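Local coordinates for protein beta-n-acetylhexosaminidase (Streptococcus pneumoniae, PDB 4AZC) that probably hydrolyses terminal N-acetylhexosamine residues from glycans as the catalytic module of a family 20 glycoside hydrolase, at residues Y281-K286 against I328-P333; D56-T61 against G164-F169; N63-A68 against N152-N157; D244-Y249 against G269-N274. All coordinates share one frame; numbering follows the deposited sequence.

In the fold
Along the chain contacts 2 and 3 come first, contact 4 follows and contact 1 is last. Contacts 1 and 4 belong to the parallel sheet of the TIM barrel: strand 272-274 of contact 4 neighbours strand 321-329, to whose end contact 1 adds the short strand 281-282, and the nearest atoms of the two contacts are about 7 Å apart. Contact 1 reaches the sugar-binding pocket. Contacts 2 and 3, with centres 14 Å apart, fasten the hairpin of strands 60-62 and 65-67 to helix 153-170; contact 3 lies sequence-wise within contact 2. Their centres are 30 and 34 Å from that of contact 1, placing them at the periphery, well away from the pocket.

Contact 1 of 4, residues Y281-K286 against I328-P333; sequences YILGQK and IWADRP. With NGW ((2S,3aR,5R,6S,7R,7aR)-5-(hydroxymethyl)-2-methyl-2,3a,5,6,7,7a-hexahydro-1H-pyrano[3,2-d][1,3]thiazole-6,7-diol), chain E.
L283 O and the backbone of R332 close on one water, which donates to L283 O at 2.8 Å and to R332 O while accepting from R332 N. The bridge lies just past the point in the family 20 TIM barrel where the short strand 281-282 pairs in parallel with the end of barrel strand 321-329, beside the active site. In the strands W329 N donates to Y281 O at 2.9 Å, and L283 N returns a nearly straight bond to W329 O. A type II turn from I282 to Q285 follows, and Y281 OH, itself bonded to E341, accepts from G284 N.

W329 and D331 hold the bound thiazole-fused sugar. With CG beside the backbone N (chi1 -59°), the indole offers a face to the ligand, whose C5 sits 3.6 Å above the ring plane. The D331 carboxylate spans two hydroxyls: OD1 accepts from ligand O4 and OD2 from ligand O6, each at 2.6 Å, while I282 CD1 closes on O6 at 3.4 Å. Both oxygens of the acid are thus engaged, consistent with recognition of the sugar's 4- and 6-hydroxyls. R332 has two conformers; in one its guanidinium makes two weak, doubtful bonds to Q285 OE1, and Q285 NE2 donates to G290 O. L283 meets I328 at about a right angle, its CD2 against CG2 at a tight 3.5 Å.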
# COMPACT_ATOMS: atom_id res chain seq x y z
N TYR A 281 -4.91 12.08 3.17
CA TYR A 281 -5.05 12.63 4.51
C TYR A 281 -3.79 12.29 5.31
O TYR A 281 -3.39 11.12 5.39
CB TYR A 281 -6.29 12.09 5.23
CG TYR A 281 -6.40 12.55 6.67
CD1 TYR A 281 -6.32 13.91 7.00
CD2 TYR A 281 -6.58 11.62 7.70
CE1 TYR A 281 -6.41 14.34 8.33
CE2 TYR A 281 -6.67 12.04 9.05
CZ TYR A 281 -6.59 13.40 9.35
OH TYR A 281 -6.68 13.83 10.65
N ILE A 282 -3.16 13.33 5.85
CA ILE A 282 -2.01 13.21 6.73
C ILE A 282 -2.57 13.36 8.15
O ILE A 282 -3.27 14.34 8.44
CB ILE A 282 -0.97 14.33 6.43
CG1 ILE A 282 -0.42 14.19 5.00
CG2 ILE A 282 0.14 14.33 7.46
CD1 ILE A 282 0.34 15.43 4.47
N LEU A 283 -2.31 12.38 9.01
CA LEU A 283 -2.88 12.42 10.37
C LEU A 283 -2.58 13.74 11.08
O LEU A 283 -1.44 14.21 11.09
CB LEU A 283 -2.37 11.25 11.22
CG LEU A 283 -2.60 9.83 10.70
CD1 LEU A 283 -2.21 8.86 11.80
CD2 LEU A 283 -4.04 9.59 10.26
N GLY A 284 -3.62 14.36 11.63
CA GLY A 284 -3.48 15.59 12.41
C GLY A 284 -3.37 16.87 11.61
O GLY A 284 -3.32 17.94 12.20
N GLN A 285 -3.32 16.77 10.28
CA GLN A 285 -3.24 17.93 9.39
C GLN A 285 -4.53 18.74 9.49
O GLN A 285 -5.63 18.19 9.42
CB GLN A 285 -3.02 17.49 7.93
CG GLN A 285 -2.56 18.59 6.97
CD GLN A 285 -1.05 18.80 6.97
OE1 GLN A 285 -0.34 18.22 7.78
NE2 GLN A 285 -0.57 19.63 6.06
N LYS A 286 -4.37 20.05 9.65
CA LYS A 286 -5.50 20.95 9.83
C LYS A 286 -5.63 21.92 8.66
O LYS A 286 -4.64 22.16 7.96
CB LYS A 286 -5.37 21.70 11.17
CG LYS A 286 -5.65 20.81 12.35
CD LYS A 286 -7.12 20.33 12.34
CE LYS A 286 -7.24 18.82 12.57
NZ LYS A 286 -6.65 18.34 13.87
N ILE A 328 -3.66 7.13 3.59
CA ILE A 328 -3.52 7.74 4.91
C ILE A 328 -2.03 7.78 5.23
O ILE A 328 -1.37 6.74 5.22
CB ILE A 328 -4.33 6.98 6.01
CG1 ILE A 328 -5.77 6.68 5.54
CG2 ILE A 328 -4.34 7.78 7.32
CD1 ILE A 328 -6.60 7.93 5.11
N TRP A 329 -1.50 8.97 5.48
CA TRP A 329 -0.07 9.12 5.77
C TRP A 329 0.14 9.60 7.18
O TRP A 329 -0.72 10.30 7.75
CB TRP A 329 0.58 10.10 4.79
CG TRP A 329 0.46 9.69 3.36
CD1 TRP A 329 -0.42 10.19 2.43
CD2 TRP A 329 1.25 8.70 2.69
NE1 TRP A 329 -0.23 9.55 1.22
CE2 TRP A 329 0.78 8.63 1.35
CE3 TRP A 329 2.29 7.84 3.08
CZ2 TRP A 329 1.33 7.76 0.41
CZ3 TRP A 329 2.84 6.97 2.13
CH2 TRP A 329 2.35 6.94 0.81
N ALA A 330 1.29 9.26 7.75
CA ALA A 330 1.59 9.67 9.12
C ALA A 330 2.89 10.48 9.26
O ALA A 330 3.71 10.21 10.15
CB ALA A 330 1.59 8.44 10.06
N ASP A 331 3.06 11.49 8.39
CA ASP A 331 4.26 12.37 8.35
C ASP A 331 4.72 12.84 9.73
O ASP A 331 5.93 12.89 10.01
CB ASP A 331 4.02 13.61 7.45
CG ASP A 331 3.79 13.24 5.99
OD1 ASP A 331 3.20 12.16 5.72
OD2 ASP A 331 4.17 14.03 5.10
N ARG A 332 3.77 13.19 10.59
CA ARG A 332 4.06 13.49 11.97
C ARG A 332 3.45 12.35 12.79
O ARG A 332 2.29 12.44 13.18
CB ARG A 332 3.47 14.86 12.33
CG ARG A 332 4.17 16.00 11.58
CD ARG A 332 3.48 17.34 11.78
NE ARG A 332 2.04 17.16 11.75
CZ ARG A 332 1.32 17.06 10.64
NH1 ARG A 332 1.92 17.14 9.45
NH2 ARG A 332 0.01 16.87 10.71
N PRO A 333 4.23 11.27 13.01
CA PRO A 333 3.70 10.02 13.58
C PRO A 333 3.21 10.11 15.02
O PRO A 333 2.52 9.21 15.47
CB PRO A 333 4.89 9.06 13.48
CG PRO A 333 6.08 9.95 13.51
CD PRO A 333 5.68 11.17 12.76
O4 NGW E . 3.71 10.82 3.58
C4 NGW E . 4.08 11.46 2.36
C3 NGW E . 4.77 10.43 1.49
C5 NGW E . 2.85 12.00 1.66
O3 NGW E . 5.91 9.89 2.19
C2 NGW E . 5.17 11.05 0.11
N2 NGW E . 5.58 10.01 -0.86
C1 NGW E . 3.98 11.80 -0.55
C7 NGW E . 4.39 9.18 -1.17
C8 NGW E . 4.61 8.36 -2.45
S1 NGW E . 3.06 10.41 -1.33
O5 NGW E . 3.17 12.63 0.38
C6 NGW E . 2.15 13.09 2.49
O6 NGW E . 3.04 14.17 2.74
O HOH W 1 0.92 12.73 10.77

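Contact 2 of 4, residues D56-T61 against G164-F169; sequences DDMTIT and GKYMDF
D57 and K165 make the polar part of this contact, between the loop leading into strand 60-62 and the C-terminal part of helix 153-170. K165 leaves the helix toward the loop and its chain bends repeatedly, bringing the ammonium to D57. NZ donates to the backbone O of D57 at 2.6 Å, approaching from above the carbonyl plane, 64° out of it, and forms a longer salt bridge with D57 OD2 at 3.3 Å. The lysine end thus meets both the main chain and, at longer range, the carboxylate of D57, though its exact placement is uncertain.

The other carboxylate oxygen shapes the loop itself. D57 OD1 accepts from T59 N at 3.1 Å, an Asx turn, and from T59 OG1 at 2.6 Å on its syn lone pair. These two bonds restrain the carboxylate, leaving OD2 turned to the lysine.

Apolar contacts flank the charged pair. M58 is bent at chi2 (-72°) and again at chi3, which carries its methyl group to the phenol end of Y166, with CE 3.5 Å from OH. SD lies 5.3 Å from the ring centroid in an oblique Met-aromatic contact, and Y166 OH is hydrogen-bonded to F53 O. Farther along, I60 CD1 packs on K165 CG at 3.7 Å as the two side chains run past each other in opposite directions.

M58 also reaches V72 and I76 of helix 69-83 and L162 of helix 153-170, so this loop residue bridges the two helices, while I60 of the first hairpin strand rests on F158 and A161 of the latter.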
# COMPACT_ATOMS: atom_id res chain seq x y z
N ASP A 56 10.01 -13.85 12.03
CA ASP A 56 10.52 -14.71 13.09
C ASP A 56 12.02 -14.94 12.92
O ASP A 56 12.76 -14.86 13.89
CB ASP A 56 9.74 -16.02 13.14
CG ASP A 56 8.33 -15.82 13.65
OD1 ASP A 56 8.09 -14.83 14.40
OD2 ASP A 56 7.45 -16.64 13.29
N ASP A 57 12.45 -15.17 11.68
CA ASP A 57 13.87 -15.36 11.36
C ASP A 57 14.34 -14.20 10.49
O ASP A 57 13.92 -14.06 9.33
CB ASP A 57 14.09 -16.71 10.65
CG ASP A 57 15.54 -16.95 10.23
OD1 ASP A 57 16.46 -16.39 10.84
OD2 ASP A 57 15.76 -17.73 9.28
N MET A 58 15.22 -13.38 11.06
CA MET A 58 15.77 -12.22 10.39
C MET A 58 17.26 -12.38 10.08
O MET A 58 17.99 -11.39 9.91
CB MET A 58 15.53 -10.97 11.23
CG MET A 58 14.06 -10.61 11.43
SD MET A 58 13.25 -9.96 9.93
CE MET A 58 14.07 -8.39 9.70
N THR A 59 17.72 -13.63 10.02
CA THR A 59 19.08 -13.96 9.61
C THR A 59 19.31 -13.37 8.22
O THR A 59 18.49 -13.54 7.33
CB THR A 59 19.31 -15.49 9.57
OG1 THR A 59 18.99 -16.05 10.84
CG2 THR A 59 20.77 -15.83 9.21
N ILE A 60 20.42 -12.65 8.04
CA ILE A 60 20.71 -12.06 6.73
C ILE A 60 22.08 -12.49 6.24
O ILE A 60 23.08 -12.40 6.98
CB ILE A 60 20.65 -10.50 6.73
CG1 ILE A 60 19.24 -9.98 7.03
CG2 ILE A 60 21.16 -9.95 5.39
CD1 ILE A 60 18.13 -10.50 6.08
N THR A 61 22.13 -12.93 4.99
CA THR A 61 23.40 -13.24 4.37
C THR A 61 23.72 -12.26 3.25
O THR A 61 23.02 -12.20 2.24
CB THR A 61 23.41 -14.70 3.89
OG1 THR A 61 22.59 -15.47 4.77
CG2 THR A 61 24.80 -15.24 3.94
N GLY A 164 14.57 -9.06 0.12
CA GLY A 164 14.36 -10.45 -0.31
C GLY A 164 13.70 -11.33 0.74
O GLY A 164 12.79 -12.11 0.43
N LYS A 165 14.16 -11.20 1.99
CA LYS A 165 13.57 -11.95 3.10
C LYS A 165 12.11 -11.59 3.33
O LYS A 165 11.28 -12.48 3.52
CB LYS A 165 14.36 -11.72 4.39
CG LYS A 165 15.51 -12.68 4.59
CD LYS A 165 15.03 -13.89 5.36
CE LYS A 165 16.12 -14.47 6.22
NZ LYS A 165 15.56 -14.89 7.53
N TYR A 166 11.78 -10.29 3.29
CA TYR A 166 10.39 -9.86 3.38
C TYR A 166 9.59 -10.38 2.18
O TYR A 166 8.48 -10.89 2.36
CB TYR A 166 10.25 -8.33 3.47
CG TYR A 166 10.65 -7.75 4.82
CD1 TYR A 166 9.92 -8.03 5.97
CD2 TYR A 166 11.75 -6.89 4.93
CE1 TYR A 166 10.29 -7.48 7.22
CE2 TYR A 166 12.12 -6.33 6.16
CZ TYR A 166 11.39 -6.64 7.30
OH TYR A 166 11.74 -6.10 8.52
N MET A 167 10.14 -10.24 0.98
CA MET A 167 9.51 -10.80 -0.22
C MET A 167 9.27 -12.32 -0.10
O MET A 167 8.22 -12.82 -0.48
CB MET A 167 10.34 -10.49 -1.48
CG MET A 167 10.29 -9.04 -1.96
SD MET A 167 11.27 -8.87 -3.46
CE MET A 167 10.85 -7.19 -3.98
N ASP A 168 10.26 -13.06 0.44
CA ASP A 168 10.11 -14.50 0.65
C ASP A 168 8.89 -14.80 1.50
O ASP A 168 8.19 -15.78 1.24
CB ASP A 168 11.34 -15.09 1.34
CG ASP A 168 12.55 -15.14 0.43
OD1 ASP A 168 12.40 -15.14 -0.81
OD2 ASP A 168 13.68 -15.19 0.97
N PHE A 169 8.65 -13.98 2.52
CA PHE A 169 7.51 -14.16 3.41
C PHE A 169 6.19 -13.88 2.71
O PHE A 169 5.23 -14.64 2.87
CB PHE A 169 7.62 -13.27 4.65
CG PHE A 169 6.35 -13.22 5.46
CD1 PHE A 169 6.00 -14.27 6.32
CD2 PHE A 169 5.47 -12.15 5.33
CE1 PHE A 169 4.81 -14.24 7.05
CE2 PHE A 169 4.29 -12.11 6.07
CZ PHE A 169 3.96 -13.17 6.92

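Contact 3 of 4, residues N63-A68 against N152-N157; sequences NGKTYA and NEEAMN
This is a polar surface contact in which N63, at the turn of the hairpin formed by strands 60-62 and 65-67, clasps the first turn of helix 153-170 through E154 and N157. Both N63 and G64 have positive phi, as in a type I' turn, and the N63 side chain points at the helix.

The N63 amide uses both its ends. ND2 donates to the backbone O of E154 at 2.7 Å, in the carbonyl plane and on a lone pair, and also to Y67 OH at 3.3 Å in an almost straight line (175°). OD1 in turn accepts from N157 ND2 at 2.7 Å, the donor tilted 23° from the carbonyl plane; the two amide planes are 47° apart. The two ND2 bonds lie close to the N63 amide plane and, with the tilted bond at OD1, hold its rotation, with the E154 CG methylene 3.4 Å from ND2.

A second, water-mediated link runs beside it. E154 extends with CG anti to the backbone N, and its carboxylate approaches the K65 ammonium; OE2 and NZ remain too far apart for a salt bridge. Instead one water donates to E154 OE2 at 2.9 Å and accepts from K65 NZ at 2.9 Å, and it also meets Y67 OH. The helix start is capped by N152, whose OD1 accepts from A155 N at 3.0 Å.

Beyond the polar layer the Y67 ring lies edge-to-face with F158 and touches I133, which E154 and A155 also meet, while A155 and M156 lean on M148 of strand 147-148.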
# COMPACT_ATOMS: atom_id res chain seq x y z
N ASN A 63 27.36 -9.70 1.72
CA ASN A 63 28.72 -9.19 1.86
C ASN A 63 29.72 -10.27 2.28
O ASN A 63 30.77 -9.98 2.83
CB ASN A 63 28.71 -7.99 2.83
CG ASN A 63 27.89 -6.82 2.29
OD1 ASN A 63 28.02 -6.46 1.14
ND2 ASN A 63 27.05 -6.24 3.13
N GLY A 64 29.37 -11.52 2.00
CA GLY A 64 30.21 -12.66 2.32
C GLY A 64 30.17 -13.02 3.79
O GLY A 64 31.00 -13.80 4.27
N LYS A 65 29.20 -12.46 4.51
CA LYS A 65 29.00 -12.80 5.92
C LYS A 65 27.52 -13.03 6.25
O LYS A 65 26.65 -12.76 5.42
CB LYS A 65 29.60 -11.71 6.82
CG LYS A 65 28.96 -10.34 6.67
CD LYS A 65 29.33 -9.41 7.83
CE LYS A 65 30.74 -8.83 7.69
NZ LYS A 65 30.92 -7.89 6.53
N THR A 66 27.25 -13.53 7.46
CA THR A 66 25.89 -13.60 7.96
C THR A 66 25.69 -12.69 9.17
O THR A 66 26.56 -12.56 10.02
CB THR A 66 25.43 -15.03 8.34
OG1 THR A 66 26.04 -15.42 9.57
CG2 THR A 66 25.81 -16.00 7.26
N TYR A 67 24.51 -12.09 9.23
CA TYR A 67 24.13 -11.30 10.39
C TYR A 67 23.07 -12.09 11.11
O TYR A 67 22.03 -12.42 10.52
CB TYR A 67 23.59 -9.94 9.94
CG TYR A 67 24.47 -9.20 8.97
CD1 TYR A 67 24.58 -9.61 7.64
CD2 TYR A 67 25.19 -8.08 9.37
CE1 TYR A 67 25.38 -8.94 6.75
CE2 TYR A 67 26.00 -7.39 8.47
CZ TYR A 67 26.09 -7.83 7.17
OH TYR A 67 26.88 -7.14 6.28
N ALA A 68 23.32 -12.38 12.38
CA ALA A 68 22.43 -13.20 13.20
C ALA A 68 21.06 -12.56 13.29
O ALA A 68 20.95 -11.34 13.30
CB ALA A 68 23.01 -13.39 14.59
N ASN A 152 27.34 2.71 -2.01
CA ASN A 152 27.81 1.87 -0.92
C ASN A 152 27.35 0.43 -1.11
O ASN A 152 26.22 0.06 -0.75
CB ASN A 152 27.39 2.43 0.45
CG ASN A 152 27.92 1.61 1.61
OD1 ASN A 152 28.20 0.42 1.48
ND2 ASN A 152 28.04 2.24 2.77
N GLU A 153 28.24 -0.39 -1.68
CA GLU A 153 27.94 -1.78 -2.02
C GLU A 153 27.54 -2.57 -0.80
O GLU A 153 26.65 -3.41 -0.86
CB GLU A 153 29.15 -2.45 -2.65
CG GLU A 153 29.20 -2.41 -4.17
CD GLU A 153 29.93 -3.61 -4.75
OE1 GLU A 153 29.57 -4.76 -4.39
OE2 GLU A 153 30.86 -3.41 -5.56
N GLU A 154 28.22 -2.33 0.31
CA GLU A 154 27.99 -3.12 1.50
C GLU A 154 26.55 -2.93 1.97
O GLU A 154 25.89 -3.89 2.38
CB GLU A 154 28.98 -2.72 2.59
CG GLU A 154 28.80 -3.46 3.89
CD GLU A 154 29.89 -3.13 4.89
OE1 GLU A 154 30.40 -2.00 4.89
OE2 GLU A 154 30.24 -4.01 5.68
N ALA A 155 26.09 -1.68 1.92
CA ALA A 155 24.76 -1.30 2.37
C ALA A 155 23.72 -1.76 1.35
O ALA A 155 22.68 -2.28 1.73
CB ALA A 155 24.67 0.21 2.59
N MET A 156 24.03 -1.58 0.07
CA MET A 156 23.14 -2.01 -1.01
C MET A 156 22.91 -3.53 -0.97
O MET A 156 21.77 -3.99 -1.03
CB MET A 156 23.70 -1.56 -2.36
CG MET A 156 23.68 -0.05 -2.51
SD MET A 156 22.09 0.51 -3.15
CE MET A 156 22.34 0.12 -4.89
N ASN A 157 24.00 -4.30 -0.85
CA ASN A 157 23.90 -5.76 -0.66
C ASN A 157 23.01 -6.15 0.51
O ASN A 157 22.21 -7.07 0.41
CB ASN A 157 25.29 -6.38 -0.47
CG ASN A 157 26.15 -6.28 -1.72
OD1 ASN A 157 25.64 -6.16 -2.83
ND2 ASN A 157 27.47 -6.33 -1.53
O HOH W 2 28.83 -5.99 7.29

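Contact 4 of 4, residues D244-Y249 against G269-N274; sequences DVLISY and GYKFLN
I247 has CG1 beside the backbone N (chi1 -66°) and CG2 anti to it, and this splits its branches between two rings: CG1 packs on Y270 CD1 at 3.6 Å, CG2 on F272 CD1 at 3.8 Å. The F272 edge also takes I247 CB, while its face receives the edge of Y249 in an offset edge-to-face pair, centroids 5.8 Å apart and planes at 76°. K271 takes the crowded chi1 (44°), extends as far as CE and turns at its last torsion, so that NZ donates to D244 O at 3.1 Å from above the carbonyl plane; the D244 carboxylate itself pairs with K218.

The strands are adjacent parallel members of the TIM barrel, joined by a beta-alpha-beta crossover through helix 262-267. I247 N bonds K271 O at 3.0 Å, L273 N bonds I247 O at 2.8 Å, and Y249 N bonds L273 O. On the side of the sheet that carries I247, Y249 and F272, the latter two touch L265 of that helix. On the other face, S248 and L273 both touch M325 of strand 321-329, and S248 OG is hydrogen-bonded to T275 OG1. At the strand ends a water donates to Y249 O and to N274 OD1, the latter at 2.6 Å, while N274 ND2 donates to F306 O.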
# COMPACT_ATOMS: atom_id res chain seq x y z
N ASP A 244 7.25 -4.03 -16.26
CA ASP A 244 6.20 -4.84 -15.62
C ASP A 244 5.74 -4.27 -14.27
O ASP A 244 4.80 -4.79 -13.66
CB ASP A 244 6.68 -6.28 -15.41
CG ASP A 244 6.99 -7.00 -16.72
OD1 ASP A 244 6.14 -6.99 -17.63
OD2 ASP A 244 8.09 -7.58 -16.83
N VAL A 245 6.43 -3.24 -13.79
CA VAL A 245 6.10 -2.64 -12.49
C VAL A 245 4.73 -1.98 -12.61
O VAL A 245 4.49 -1.22 -13.54
CB VAL A 245 7.13 -1.55 -12.08
CG1 VAL A 245 6.77 -0.97 -10.72
CG2 VAL A 245 8.54 -2.13 -12.07
N LEU A 246 3.84 -2.29 -11.68
CA LEU A 246 2.60 -1.53 -11.52
C LEU A 246 2.98 -0.20 -10.90
O LEU A 246 3.62 -0.16 -9.86
CB LEU A 246 1.63 -2.27 -10.60
CG LEU A 246 0.31 -1.56 -10.25
CD1 LEU A 246 -0.52 -1.31 -11.51
CD2 LEU A 246 -0.47 -2.38 -9.26
N ILE A 247 2.59 0.90 -11.53
CA ILE A 247 2.96 2.23 -11.06
C ILE A 247 1.88 2.85 -10.18
O ILE A 247 0.77 3.11 -10.65
CB ILE A 247 3.31 3.20 -12.25
CG1 ILE A 247 4.59 2.74 -12.96
CG2 ILE A 247 3.49 4.62 -11.76
CD1 ILE A 247 5.84 2.65 -12.06
N SER A 248 2.20 3.07 -8.91
CA SER A 248 1.34 3.86 -8.02
C SER A 248 1.60 5.34 -8.32
O SER A 248 2.59 5.92 -7.85
CB SER A 248 1.65 3.53 -6.57
OG SER A 248 0.85 4.27 -5.68
N TYR A 249 0.73 5.93 -9.15
CA TYR A 249 0.91 7.30 -9.65
C TYR A 249 0.19 8.31 -8.77
O TYR A 249 -1.04 8.26 -8.65
CB TYR A 249 0.46 7.47 -11.13
CG TYR A 249 1.09 8.71 -11.72
CD1 TYR A 249 0.61 10.00 -11.41
CD2 TYR A 249 2.20 8.61 -12.54
CE1 TYR A 249 1.24 11.16 -11.92
CE2 TYR A 249 2.83 9.77 -13.07
CZ TYR A 249 2.36 11.02 -12.74
OH TYR A 249 3.01 12.12 -13.26
N GLY A 269 4.13 1.94 -21.65
CA GLY A 269 3.39 0.71 -21.45
C GLY A 269 2.99 0.43 -20.02
O GLY A 269 2.49 -0.64 -19.73
N TYR A 270 3.20 1.39 -19.11
CA TYR A 270 2.88 1.12 -17.70
C TYR A 270 1.40 1.11 -17.44
O TYR A 270 0.65 1.83 -18.07
CB TYR A 270 3.57 2.13 -16.78
CG TYR A 270 5.06 1.92 -16.71
CD1 TYR A 270 5.59 0.94 -15.90
CD2 TYR A 270 5.93 2.68 -17.50
CE1 TYR A 270 6.95 0.72 -15.84
CE2 TYR A 270 7.30 2.46 -17.46
CZ TYR A 270 7.80 1.49 -16.63
OH TYR A 270 9.14 1.27 -16.57
N LYS A 271 0.98 0.26 -16.51
CA LYS A 271 -0.36 0.31 -15.96
C LYS A 271 -0.26 1.06 -14.61
O LYS A 271 0.81 1.09 -13.99
CB LYS A 271 -0.93 -1.10 -15.80
CG LYS A 271 0.07 -2.09 -15.20
CD LYS A 271 -0.43 -3.54 -15.07
CE LYS A 271 0.54 -4.37 -14.21
NZ LYS A 271 1.92 -4.40 -14.81
N PHE A 272 -1.35 1.69 -14.18
CA PHE A 272 -1.33 2.56 -13.00
C PHE A 272 -2.30 2.09 -11.94
O PHE A 272 -3.41 1.66 -12.25
CB PHE A 272 -1.72 4.00 -13.34
CG PHE A 272 -0.84 4.66 -14.36
CD1 PHE A 272 0.53 4.85 -14.11
CD2 PHE A 272 -1.36 5.11 -15.55
CE1 PHE A 272 1.35 5.45 -15.04
CE2 PHE A 272 -0.54 5.74 -16.52
CZ PHE A 272 0.81 5.91 -16.26
N LEU A 273 -1.87 2.20 -10.69
CA LEU A 273 -2.81 2.22 -9.60
C LEU A 273 -2.95 3.70 -9.28
O LEU A 273 -1.98 4.33 -8.84
CB LEU A 273 -2.27 1.42 -8.40
CG LEU A 273 -3.14 1.44 -7.12
CD1 LEU A 273 -4.54 0.85 -7.37
CD2 LEU A 273 -2.41 0.69 -6.02
N ASN A 274 -4.13 4.26 -9.54
CA ASN A 274 -4.34 5.71 -9.43
C ASN A 274 -4.31 6.10 -7.96
O ASN A 274 -5.28 5.87 -7.21
CB ASN A 274 -5.66 6.13 -10.11
CG ASN A 274 -5.97 7.64 -9.99
OD1 ASN A 274 -5.11 8.45 -9.66
ND2 ASN A 274 -7.21 8.01 -10.29
O HOH W 3 -2.97 9.95 -9.59